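Side-chain contacts in uracil-dna glycosylase (Deinococcus radiodurans, PDB 4UQM), which belongs to the uracil-DNA glycosylase superfamily and has an alpha/beta fold built round a four-stranded parallel sheet, here with DNA bound: residues A21-E25 against D26-A30; E29-L32 against P33-S36; D83-G87 against P88-H92; P106-R109 against N110-E114; S222-N225 against E226-K230. The protein carries 1 engineered substitution. All coordinates share one frame; numbering follows the deposited sequence.

Interaction 1: residues A21-E25 against D26-A30; sequences ANLPE and DWQEA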
# COMPACT_ATOMS: atom_id res chain seq x y z
N ALA A 21 -5.88 -8.07 -15.51
CA ALA A 21 -4.96 -8.07 -16.66
C ALA A 21 -3.62 -7.49 -16.30
O ALA A 21 -3.53 -6.59 -15.45
CB ALA A 21 -5.56 -7.27 -17.78
N ASN A 22 -2.58 -7.95 -17.00
CA ASN A 22 -1.29 -7.30 -17.01
C ASN A 22 -0.66 -7.19 -15.60
O ASN A 22 -0.18 -6.10 -15.22
CB ASN A 22 -1.37 -5.91 -17.66
CG ASN A 22 0.02 -5.28 -17.92
OD1 ASN A 22 0.99 -5.98 -18.12
ND2 ASN A 22 0.11 -3.96 -17.84
N LEU A 23 -0.74 -8.28 -14.85
CA LEU A 23 0.03 -8.44 -13.61
C LEU A 23 1.34 -9.14 -13.92
O LEU A 23 1.42 -9.98 -14.85
CB LEU A 23 -0.73 -9.27 -12.57
CG LEU A 23 -2.09 -8.77 -12.10
CD1 LEU A 23 -2.64 -9.70 -11.08
CD2 LEU A 23 -1.95 -7.37 -11.55
N PRO A 24 2.40 -8.76 -13.18
CA PRO A 24 3.64 -9.51 -13.27
C PRO A 24 3.36 -10.99 -13.04
O PRO A 24 2.49 -11.37 -12.26
CB PRO A 24 4.50 -8.91 -12.14
CG PRO A 24 3.96 -7.56 -11.94
CD PRO A 24 2.49 -7.66 -12.20
N GLU A 25 4.09 -11.87 -13.72
CA GLU A 25 3.83 -13.30 -13.66
C GLU A 25 3.98 -13.86 -12.26
O GLU A 25 3.28 -14.77 -11.90
CB GLU A 25 4.84 -14.06 -14.55
CG GLU A 25 4.81 -15.62 -14.50
CD GLU A 25 6.05 -16.32 -15.06
OE1 GLU A 25 6.96 -15.67 -15.62
OE2 GLU A 25 6.14 -17.58 -14.98
N ASP A 26 4.93 -13.33 -11.49
CA ASP A 26 5.12 -13.82 -10.13
C ASP A 26 3.91 -13.59 -9.25
O ASP A 26 3.51 -14.48 -8.50
CB ASP A 26 6.45 -13.34 -9.49
CG ASP A 26 6.65 -11.85 -9.47
OD1 ASP A 26 5.72 -11.03 -9.63
OD2 ASP A 26 7.85 -11.51 -9.21
N TRP A 27 3.30 -12.42 -9.37
CA TRP A 27 2.04 -12.17 -8.67
C TRP A 27 0.92 -13.07 -9.19
O TRP A 27 0.14 -13.62 -8.39
CB TRP A 27 1.60 -10.72 -8.79
CG TRP A 27 2.31 -9.72 -7.95
CD1 TRP A 27 2.91 -8.57 -8.39
CD2 TRP A 27 2.44 -9.72 -6.50
NE1 TRP A 27 3.43 -7.85 -7.31
CE2 TRP A 27 3.17 -8.56 -6.15
CE3 TRP A 27 2.03 -10.59 -5.49
CZ2 TRP A 27 3.46 -8.23 -4.82
CZ3 TRP A 27 2.28 -10.26 -4.19
CH2 TRP A 27 3.03 -9.10 -3.86
N GLN A 28 0.84 -13.26 -10.51
CA GLN A 28 -0.23 -14.10 -11.05
C GLN A 28 -0.13 -15.51 -10.49
O GLN A 28 -1.14 -16.11 -10.10
CB GLN A 28 -0.18 -14.14 -12.57
CG GLN A 28 -0.52 -12.89 -13.39
CD GLN A 28 -1.98 -12.36 -13.35
OE1 GLN A 28 -2.75 -12.67 -12.42
NE2 GLN A 28 -2.35 -11.52 -14.37
N GLU A 29 1.08 -16.05 -10.43
CA GLU A 29 1.27 -17.39 -9.89
C GLU A 29 0.97 -17.50 -8.41
O GLU A 29 0.30 -18.43 -7.97
CB GLU A 29 2.69 -17.91 -10.19
CG GLU A 29 2.91 -18.12 -11.67
CD GLU A 29 4.29 -18.61 -12.03
OE1 GLU A 29 5.02 -19.09 -11.13
OE2 GLU A 29 4.62 -18.54 -13.24
N ALA A 30 1.42 -16.52 -7.64
CA ALA A 30 1.18 -16.52 -6.17
C ALA A 30 -0.28 -16.35 -5.84
O ALA A 30 -0.79 -16.97 -4.91
CB ALA A 30 2.02 -15.47 -5.50
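L23 and Q28 meet where the chain enters helix 25-35, with P24 at the N-cap position just before the helix. The two side chains cross at about a right angle. The Q28 amide end touches L23: its NE2 is 3.3 Å from L23 CB, and its OE1 is 3.3 Å from L23 CD1. The bend in the Q28 chain (chi2 -67°) turns the amide back towards the incoming loop. There NE2 donates to the backbone O of P20, which fixes the amide against the leucine.

P24 and W27 lie side by side and point the same way. P24 CG sits at the edge of the indole, in its plane, 3.8 Å from W27 CD1. Around it the indole also touches L67, V167 and V171, and its NE1 donates to T70 O.

Two regular helical bonds start the first turn. Q28 N donates to P24 O at 3.1 Å, and E29 N donates to E25 O at 2.9 Å. The D26 carboxylate receives L72 N on OD1 and G73 N on OD2, and so ties the helix start to the loop after helix 65-69. With CG between the backbone N and the carbonyl carbon (chi1 55°), D26 OD1 also reaches W27 N, a weak bond.

On the exposed flank two acid side chains cross, their carboxylate planes 66° apart. E25 OE2 and E29 OE2 are 2.5 Å apart, close enough that one of the acids probably holds a proton.

Interaction 2: residues E29-L32 against P33-S36; sequences EALL and PEFS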
# COMPACT_ATOMS: atom_id res chain seq x y z
N GLU A 29 1.08 -16.05 -10.43
CA GLU A 29 1.27 -17.39 -9.89
C GLU A 29 0.97 -17.50 -8.41
O GLU A 29 0.30 -18.43 -7.97
CB GLU A 29 2.69 -17.91 -10.19
CG GLU A 29 2.91 -18.12 -11.67
CD GLU A 29 4.29 -18.61 -12.03
OE1 GLU A 29 5.02 -19.09 -11.13
OE2 GLU A 29 4.62 -18.54 -13.24
N ALA A 30 1.42 -16.52 -7.64
CA ALA A 30 1.18 -16.52 -6.17
C ALA A 30 -0.28 -16.35 -5.84
O ALA A 30 -0.79 -16.97 -4.91
CB ALA A 30 2.02 -15.47 -5.50
N LEU A 31 -0.99 -15.53 -6.62
CA LEU A 31 -2.35 -15.14 -6.25
C LEU A 31 -3.44 -15.87 -7.03
O LEU A 31 -4.61 -15.69 -6.72
CB LEU A 31 -2.50 -13.62 -6.40
CG LEU A 31 -1.54 -12.79 -5.56
CD1 LEU A 31 -1.60 -11.33 -5.97
CD2 LEU A 31 -1.79 -13.01 -4.07
N LEU A 32 -3.07 -16.72 -7.99
CA LEU A 32 -4.06 -17.48 -8.72
C LEU A 32 -5.12 -18.12 -7.84
O LEU A 32 -6.29 -18.04 -8.21
CB LEU A 32 -3.43 -18.53 -9.65
CG LEU A 32 -4.41 -19.32 -10.53
CD1 LEU A 32 -5.23 -18.40 -11.45
CD2 LEU A 32 -3.67 -20.35 -11.37
N PRO A 33 -4.75 -18.74 -6.69
CA PRO A 33 -5.81 -19.35 -5.88
C PRO A 33 -6.84 -18.33 -5.36
O PRO A 33 -8.00 -18.69 -5.13
CB PRO A 33 -5.04 -19.97 -4.69
CG PRO A 33 -3.68 -20.22 -5.25
CD PRO A 33 -3.42 -19.04 -6.12
N GLU A 34 -6.42 -17.09 -5.15
CA GLU A 34 -7.34 -16.04 -4.71
C GLU A 34 -8.32 -15.69 -5.83
O GLU A 34 -9.54 -15.63 -5.62
CB GLU A 34 -6.58 -14.79 -4.30
CG GLU A 34 -5.42 -15.05 -3.33
CD GLU A 34 -5.76 -15.99 -2.21
OE1 GLU A 34 -6.82 -15.81 -1.57
OE2 GLU A 34 -4.94 -16.88 -1.89
N PHE A 35 -7.80 -15.47 -7.04
CA PHE A 35 -8.66 -15.07 -8.16
C PHE A 35 -9.67 -16.14 -8.53
O PHE A 35 -10.70 -15.86 -9.12
CB PHE A 35 -7.83 -14.67 -9.38
CG PHE A 35 -6.84 -13.54 -9.09
CD1 PHE A 35 -7.26 -12.41 -8.47
CD2 PHE A 35 -5.50 -13.61 -9.49
CE1 PHE A 35 -6.37 -11.37 -8.20
CE2 PHE A 35 -4.63 -12.58 -9.24
CZ PHE A 35 -5.04 -11.47 -8.56
N SER A 36 -9.37 -17.38 -8.11
CA SER A 36 -10.21 -18.55 -8.33
C SER A 36 -11.19 -18.87 -7.18
O SER A 36 -12.02 -19.73 -7.32
CB SER A 36 -9.30 -19.78 -8.62
OG SER A 36 -8.23 -19.50 -9.55
O HOH W 1 -2.27 -16.86 -2.52
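L31 packs on F35 at the buried side of this turn. L31 CB is 3.7 Å from F35 CE2 and also lies near CZ. F40 meets the same ring edge-to-face, and P20 and L23 add to its packing. L31 also touches F163 of helix 160-172. The backbone is close here too: L31 O accepts F35 N at 3.2 Å. It also takes a weaker, more bent bond from E34 N at 2.8 Å.

This is a proline kink in helix 25-35. P33 has no N-H, so E29 O gets no helical bond from it. P33 CD instead sits 3.6 Å from A30 O. E34 N turns to L31 O and leaves A30 O to a water. That water donates to A30 O at 2.8 Å and to E34 OE2 at 2.7 Å. The E34 chain is folded back (chi2 -45°), which brings its carboxylate round to the water. The other oxygen, OE1, is hydrogen-bonded to Y39 OH.

The exposed side is looser. L32 and P33 are both exposed there. L32 CB touches P33 CD, and the rest of the leucine side chain reaches S36 and I19. S36 closes the turn. Its OG donates to L32 O at 2.8 Å from above the carbonyl plane, 39° out of it. S36 N adds a weak bond to the same oxygen. L32 CD1 stands 3.7 Å from S36 OG, at the exposed end of the contact.

Interaction 3: residues D83-G87 against P88-H92; sequences DPYHG and PNQAH. With nucleotides of chain B.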
# COMPACT_ATOMS: atom_id res chain seq x y z
N ASP A 83 -7.26 2.03 3.57
CA ASP A 83 -8.09 1.91 2.39
C ASP A 83 -7.80 3.13 1.53
O ASP A 83 -7.09 4.06 1.95
CB ASP A 83 -9.61 1.74 2.74
CG ASP A 83 -10.27 2.98 3.31
OD1 ASP A 83 -9.70 3.73 4.11
OD2 ASP A 83 -11.46 3.22 2.93
N PRO A 84 -8.25 3.14 0.28
CA PRO A 84 -7.83 4.21 -0.62
C PRO A 84 -8.36 5.56 -0.23
O PRO A 84 -9.42 5.69 0.44
CB PRO A 84 -8.39 3.80 -1.98
CG PRO A 84 -8.60 2.33 -1.87
CD PRO A 84 -9.02 2.12 -0.43
N TYR A 85 -7.73 6.63 -0.71
CA TYR A 85 -8.32 7.95 -0.56
C TYR A 85 -9.75 7.93 -1.17
O TYR A 85 -9.99 7.26 -2.20
CB TYR A 85 -7.58 9.00 -1.39
CG TYR A 85 -6.21 9.37 -0.92
CD1 TYR A 85 -5.99 9.90 0.35
CD2 TYR A 85 -5.11 9.18 -1.76
CE1 TYR A 85 -4.70 10.27 0.76
CE2 TYR A 85 -3.85 9.59 -1.39
CZ TYR A 85 -3.65 10.10 -0.11
OH TYR A 85 -2.38 10.49 0.37
N HIS A 86 -10.66 8.69 -0.59
CA HIS A 86 -12.08 8.57 -0.90
C HIS A 86 -12.66 9.83 -1.49
O HIS A 86 -13.91 9.98 -1.57
CB HIS A 86 -12.88 8.10 0.32
CG HIS A 86 -12.84 9.02 1.49
ND1 HIS A 86 -12.20 8.65 2.65
CD2 HIS A 86 -13.21 10.31 1.66
CE1 HIS A 86 -12.23 9.65 3.51
NE2 HIS A 86 -12.83 10.68 2.94
N GLY A 87 -11.80 10.71 -1.99
CA GLY A 87 -12.26 11.90 -2.72
C GLY A 87 -11.95 11.82 -4.22
O GLY A 87 -11.17 10.97 -4.69
N PRO A 88 -12.55 12.72 -5.01
CA PRO A 88 -12.41 12.56 -6.45
C PRO A 88 -10.96 12.77 -6.94
O PRO A 88 -10.28 13.63 -6.44
CB PRO A 88 -13.36 13.61 -7.03
CG PRO A 88 -13.64 14.56 -5.92
CD PRO A 88 -13.57 13.74 -4.67
N ASN A 89 -10.56 11.94 -7.89
CA ASN A 89 -9.27 11.99 -8.55
C ASN A 89 -8.10 12.01 -7.60
O ASN A 89 -7.12 12.72 -7.83
CB ASN A 89 -9.24 13.07 -9.61
CG ASN A 89 -8.03 12.97 -10.56
OD1 ASN A 89 -7.40 11.92 -10.75
ND2 ASN A 89 -7.63 14.08 -11.04
N GLN A 90 -8.23 11.23 -6.53
CA GLN A 90 -7.13 11.04 -5.59
C GLN A 90 -6.50 9.68 -5.75
O GLN A 90 -5.37 9.54 -6.22
CB GLN A 90 -7.60 11.29 -4.16
CG GLN A 90 -8.00 12.71 -3.91
CD GLN A 90 -8.41 12.95 -2.47
OE1 GLN A 90 -9.18 12.16 -1.90
NE2 GLN A 90 -7.88 13.98 -1.86
N ALA A 91 -7.22 8.64 -5.32
CA ALA A 91 -6.67 7.29 -5.37
C ALA A 91 -6.49 6.75 -6.78
O ALA A 91 -7.42 6.83 -7.62
CB ALA A 91 -7.50 6.27 -4.57
N HIS A 92 -5.34 6.13 -7.04
CA HIS A 92 -5.14 5.38 -8.30
C HIS A 92 -4.34 4.10 -8.09
O HIS A 92 -3.73 3.59 -9.04
CB HIS A 92 -4.56 6.24 -9.43
CG HIS A 92 -5.47 7.34 -9.82
ND1 HIS A 92 -5.34 8.58 -9.25
CD2 HIS A 92 -6.58 7.39 -10.59
CE1 HIS A 92 -6.30 9.35 -9.69
NE2 HIS A 92 -7.05 8.67 -10.52
P DA B 8 -13.04 14.44 3.20
OP1 DA B 8 -13.55 15.11 1.97
OP2 DA B 8 -13.57 13.14 3.69
O5' DA B 8 -11.46 14.50 3.32
C5' DA B 8 -10.85 13.67 4.30
C4' DA B 8 -9.46 14.15 4.63
O4' DA B 8 -9.52 15.28 5.53
C3' DA B 8 -8.64 13.08 5.34
O3' DA B 8 -7.27 13.12 4.96
C2' DA B 8 -8.75 13.44 6.81
C1' DA B 8 -8.97 14.94 6.80
N9 DA B 8 -9.91 15.38 7.83
C8 DA B 8 -9.75 16.44 8.70
N7 DA B 8 -10.72 16.57 9.56
C5 DA B 8 -11.58 15.51 9.27
C6 DA B 8 -12.79 15.08 9.84
N6 DA B 8 -13.38 15.71 10.86
N1 DA B 8 -13.39 14.00 9.31
C2 DA B 8 -12.78 13.37 8.29
N3 DA B 8 -11.64 13.67 7.67
C4 DA B 8 -11.08 14.76 8.22
O HOH W 2 -9.98 8.61 -4.57
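Q90 reaches back across the turn to G87, and Y85 packs beside it. Beyond CG the Q90 chain is extended (chi2 -178°), which carries its amide out to the glycine. There OE1 accepts G87 N at 3.0 Å, but the bond is bent and weak. A second weak bond, from Q90 N to G87 O, is long at 3.5 Å. G87 has no side chain, and Q90 OE1 is 3.2 Å from G87 CA.

Y85 and Q90 cross at about a right angle, with ring and amide planes 42° apart. Y85 CB touches both Q90 CB and Q90 OE1, each at 3.6 Å. A91 adds apolar packing: its CB meets P84 CB at 3.7 Å.

A water bridges the two arms of the loop and is gripped three times. It donates to Y85 O and, at 2.6 Å, to G87 O, and it accepts A91 N. It thus links Y85 O and G87 O to A91 N.

The DPYH sequence here is a signature of family 1 uracil-DNA glycosylases. H86 reaches the DNA instead. Its NE2 donates to OP2 of DA8 of chain B at 2.7 Å, in the plane of the imidazole and nearly straight (163°).

The loop follows strand 77-81 of the parallel sheet and precedes helix 106-118. P84 and H86 pack on V147 of strand 147-148, while Y85 OH bonds to F96 O and touches L108 on the helix.

Interaction 4: residues P106-R109 against N110-E114; sequences PSLR and NIYKE. With nucleotides of chain B.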
# COMPACT_ATOMS: atom_id res chain seq x y z
N PRO A 106 -3.87 15.48 3.00
CA PRO A 106 -3.35 15.56 4.38
C PRO A 106 -2.48 14.40 4.85
O PRO A 106 -1.45 14.63 5.52
CB PRO A 106 -4.63 15.70 5.24
CG PRO A 106 -5.59 16.34 4.30
CD PRO A 106 -5.30 15.83 2.92
N SER A 107 -2.86 13.16 4.55
CA SER A 107 -2.04 12.05 4.98
C SER A 107 -0.64 12.13 4.42
O SER A 107 0.35 11.81 5.12
CB SER A 107 -2.69 10.71 4.57
OG SER A 107 -3.94 10.52 5.26
N LEU A 108 -0.56 12.44 3.13
CA LEU A 108 0.73 12.51 2.47
C LEU A 108 1.52 13.74 2.94
O LEU A 108 2.74 13.67 3.09
CB LEU A 108 0.58 12.46 0.95
CG LEU A 108 1.90 12.37 0.14
CD1 LEU A 108 2.77 11.20 0.57
CD2 LEU A 108 1.63 12.35 -1.36
N ARG A 109 0.84 14.85 3.22
CA ARG A 109 1.52 15.99 3.87
C ARG A 109 2.16 15.55 5.14
O ARG A 109 3.26 15.99 5.44
CB ARG A 109 0.56 17.11 4.17
CG ARG A 109 0.03 17.73 2.93
CD ARG A 109 -0.65 19.02 3.18
NE ARG A 109 -1.29 19.33 1.94
CZ ARG A 109 -0.68 19.91 0.92
NH1 ARG A 109 0.62 20.32 1.00
NH2 ARG A 109 -1.41 20.11 -0.15
N ASN A 110 1.47 14.70 5.90
CA ASN A 110 2.04 14.22 7.17
C ASN A 110 3.19 13.25 6.94
O ASN A 110 4.18 13.31 7.66
CB ASN A 110 0.95 13.61 8.02
CG ASN A 110 0.08 14.66 8.67
OD1 ASN A 110 0.43 15.84 8.72
ND2 ASN A 110 -1.04 14.24 9.24
N ILE A 111 3.07 12.35 5.97
CA ILE A 111 4.18 11.53 5.57
C ILE A 111 5.42 12.39 5.25
O ILE A 111 6.55 12.08 5.66
CB ILE A 111 3.80 10.60 4.39
CG1 ILE A 111 2.91 9.44 4.88
CG2 ILE A 111 5.02 10.02 3.67
CD1 ILE A 111 2.14 8.80 3.75
N TYR A 112 5.21 13.43 4.44
CA TYR A 112 6.30 14.37 4.09
C TYR A 112 6.90 15.06 5.34
O TYR A 112 8.12 15.23 5.43
CB TYR A 112 5.84 15.41 3.09
CG TYR A 112 5.63 14.95 1.65
CD1 TYR A 112 5.97 13.65 1.22
CD2 TYR A 112 5.03 15.79 0.72
CE1 TYR A 112 5.78 13.25 -0.06
CE2 TYR A 112 4.83 15.40 -0.60
CZ TYR A 112 5.21 14.13 -1.00
OH TYR A 112 5.00 13.74 -2.29
N LYS A 113 6.06 15.42 6.31
CA LYS A 113 6.54 16.06 7.56
C LYS A 113 7.44 15.11 8.31
O LYS A 113 8.52 15.48 8.79
CB LYS A 113 5.37 16.53 8.47
CG LYS A 113 4.63 17.77 7.99
CD LYS A 113 3.44 18.13 8.89
CE LYS A 113 2.20 18.44 8.10
NZ LYS A 113 1.01 18.76 8.95
N GLU A 114 7.01 13.85 8.42
CA GLU A 114 7.77 12.87 9.13
C GLU A 114 9.10 12.55 8.40
O GLU A 114 10.17 12.44 9.04
CB GLU A 114 6.93 11.61 9.36
CG GLU A 114 7.65 10.52 10.12
CD GLU A 114 7.95 10.83 11.56
OE1 GLU A 114 7.33 11.76 12.13
OE2 GLU A 114 8.80 10.10 12.16
P DA B 8 -13.04 14.44 3.20
OP1 DA B 8 -13.55 15.11 1.97
OP2 DA B 8 -13.57 13.14 3.69
O5' DA B 8 -11.46 14.50 3.32
C5' DA B 8 -10.85 13.67 4.30
C4' DA B 8 -9.46 14.15 4.63
O4' DA B 8 -9.52 15.28 5.53
C3' DA B 8 -8.64 13.08 5.34
O3' DA B 8 -7.27 13.12 4.96
C2' DA B 8 -8.75 13.44 6.81
C1' DA B 8 -8.97 14.94 6.80
N9 DA B 8 -9.91 15.38 7.83
C8 DA B 8 -9.75 16.44 8.70
N7 DA B 8 -10.72 16.57 9.56
C5 DA B 8 -11.58 15.51 9.27
C6 DA B 8 -12.79 15.08 9.84
N6 DA B 8 -13.38 15.71 10.86
N1 DA B 8 -13.39 14.00 9.31
C2 DA B 8 -12.78 13.37 8.29
N3 DA B 8 -11.64 13.67 7.67
C4 DA B 8 -11.08 14.76 8.22
O HOH W 3 -1.94 17.11 7.01
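With chi1 at -173°, L108 swings its branch opposite the amide nitrogen, and Y112 CG lies beside its own N (chi1 -73°). Together these turns bring the leucine over the tyrosine ring, one turn further along helix 106-118. This i to i+4 pair forms a CH-pi contact. L108 CG lies 4.1 Å from the ring centroid, 20° off the ring normal and offset toward the rim. L108 CD1 meets Y112 CE1 at 3.7 Å, and CD2 lies by the OH. The Y112 hydroxyl is hydrogen-bonded to H127 O. L108 CD1 also touches I111 CB at 4.0 Å, and I111 itself packs on F221 of helix 220-230.

Y112 N donates to L108 O at 2.8 Å, and neighbouring helical bonds run from N110, I111 and K113.

N110 is buried and polar. Its ND2 is taken by P207 O and E212 OE1. K113 NZ comes back to its OD1 at 3.0 Å, almost along the C=O axis; a bend at chi3 lets the lysine do so. At the start of the helix, P106 packs on the DNA, with CG 3.7 Å from O3' of DA8 of chain B.

Interaction 5: residues S222-N225 against E226-K230; sequences SKTN and EALEK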
# COMPACT_ATOMS: atom_id res chain seq x y z
N SER A 222 13.73 5.82 8.41
CA SER A 222 15.08 5.50 8.83
C SER A 222 15.17 4.08 9.40
O SER A 222 16.14 3.38 9.15
CB SER A 222 15.61 6.51 9.83
OG SER A 222 14.81 6.54 10.98
N LYS A 223 14.18 3.68 10.19
CA LYS A 223 14.16 2.31 10.71
C LYS A 223 14.16 1.31 9.56
O LYS A 223 14.89 0.33 9.58
CB LYS A 223 12.97 2.08 11.63
CG LYS A 223 13.10 2.78 12.95
CD LYS A 223 11.83 2.71 13.74
CE LYS A 223 11.95 3.38 15.09
NZ LYS A 223 10.60 3.64 15.66
N THR A 224 13.38 1.61 8.49
CA THR A 224 13.35 0.71 7.33
C THR A 224 14.74 0.59 6.70
O THR A 224 15.20 -0.50 6.39
CB THR A 224 12.31 1.24 6.32
OG1 THR A 224 11.01 1.09 6.88
CG2 THR A 224 12.39 0.48 4.99
N ASN A 225 15.39 1.73 6.49
CA ASN A 225 16.67 1.72 5.83
C ASN A 225 17.75 1.04 6.65
O ASN A 225 18.57 0.30 6.11
CB ASN A 225 17.09 3.11 5.39
CG ASN A 225 16.36 3.54 4.14
OD1 ASN A 225 15.67 2.76 3.52
ND2 ASN A 225 16.54 4.80 3.75
N GLU A 226 17.69 1.20 7.96
CA GLU A 226 18.66 0.53 8.81
C GLU A 226 18.48 -1.00 8.74
O GLU A 226 19.45 -1.74 8.60
CB GLU A 226 18.56 1.07 10.23
CG GLU A 226 19.50 0.41 11.23
CD GLU A 226 19.45 1.03 12.62
OE1 GLU A 226 18.65 2.00 12.82
OE2 GLU A 226 20.21 0.57 13.52
N ALA A 227 17.23 -1.46 8.78
CA ALA A 227 16.95 -2.88 8.64
C ALA A 227 17.41 -3.44 7.29
O ALA A 227 17.96 -4.55 7.20
CB ALA A 227 15.47 -3.18 8.87
N LEU A 228 17.11 -2.72 6.21
CA LEU A 228 17.54 -3.18 4.88
C LEU A 228 19.05 -3.29 4.83
O LEU A 228 19.60 -4.29 4.38
CB LEU A 228 17.04 -2.26 3.79
CG LEU A 228 15.51 -2.30 3.58
CD1 LEU A 228 15.03 -1.15 2.71
CD2 LEU A 228 15.11 -3.66 3.02
N GLU A 229 19.73 -2.25 5.34
CA GLU A 229 21.18 -2.22 5.26
C GLU A 229 21.80 -3.35 6.06
O GLU A 229 22.75 -3.99 5.58
CB GLU A 229 21.67 -0.89 5.76
CG GLU A 229 21.43 0.21 4.77
CD GLU A 229 21.50 1.61 5.38
OE1 GLU A 229 21.88 1.73 6.54
OE2 GLU A 229 21.06 2.59 4.76
N LYS A 230 21.26 -3.64 7.23
CA LYS A 230 21.80 -4.73 8.05
C LYS A 230 21.64 -6.11 7.40
O LYS A 230 22.42 -7.02 7.70
CB LYS A 230 21.19 -4.74 9.45
CG LYS A 230 21.44 -3.46 10.26
CD LYS A 230 22.85 -3.26 10.76
CE LYS A 230 22.99 -1.87 11.39
NZ LYS A 230 22.04 -1.69 12.54
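T224 O accepts L228 N at 2.9 Å, and the two side chains follow that bond. They lie side by side and point the same way, with T224 CG2 3.9 Å from L228 CD1. The leucine also folds close to the backbone: its CG is 3.4 Å from T224 O. T224 CG2 stands anti to the backbone N (chi1 -68° for OG1); this places the methyl by L228, while OG1 is hydrogen-bonded to P220 O one turn back.

N225 O is the next acceptor. E229 N donates to it at 2.9 Å, and the E229 chain runs close past the same oxygen, with CG at 3.2 Å. The N225 amide has its main partner elsewhere: OD1 accepts V236 N. OD1 also lies 4.0 Å from L228 CD1, while the residue packs on P235 and W238. The other helical bonds of the turn are E226 N to S222 O and A227 N to K223 O.

On the exposed side E226 and K230 form a salt bridge. K230 NZ is 3.1 Å from E226 OE2, which uses its anti lone pair, the one away from the other oxygen. S222 OG is hydrogen-bonded to D118 OD1 of helix 106-118.

The apolar side chains pack on the sheet. T224 and L228 rest on V77 and V179 of strands 77-81 and 179-183, and A227 rests on V179 and V200. The result is an amphipathic helix laid on the central parallel sheet, as in alpha/beta folds.

The contacts come in order along the chain, interactions 1 and 2 sharing E29 and A30. Both use helix 25-35, with centres about 9 Å apart, and F35 joins them by packing on L23 and Q28. Interaction 3 lies in the loop between strand 77-81 and helix 106-118, and interaction 4 lies on that helix. Their centres are about 16 Å apart, and Y85 OH touches L108. These two meet DA8 of chain B. Interaction 5, on helix 220-230, rests on the parallel sheet, its centre about 20 Å from that of interaction 4. Interactions 1 and 4 lie on opposite sides of the chain's centre, centres about 31 Å apart. The DNA-facing turns thus lie far from helix 25-35.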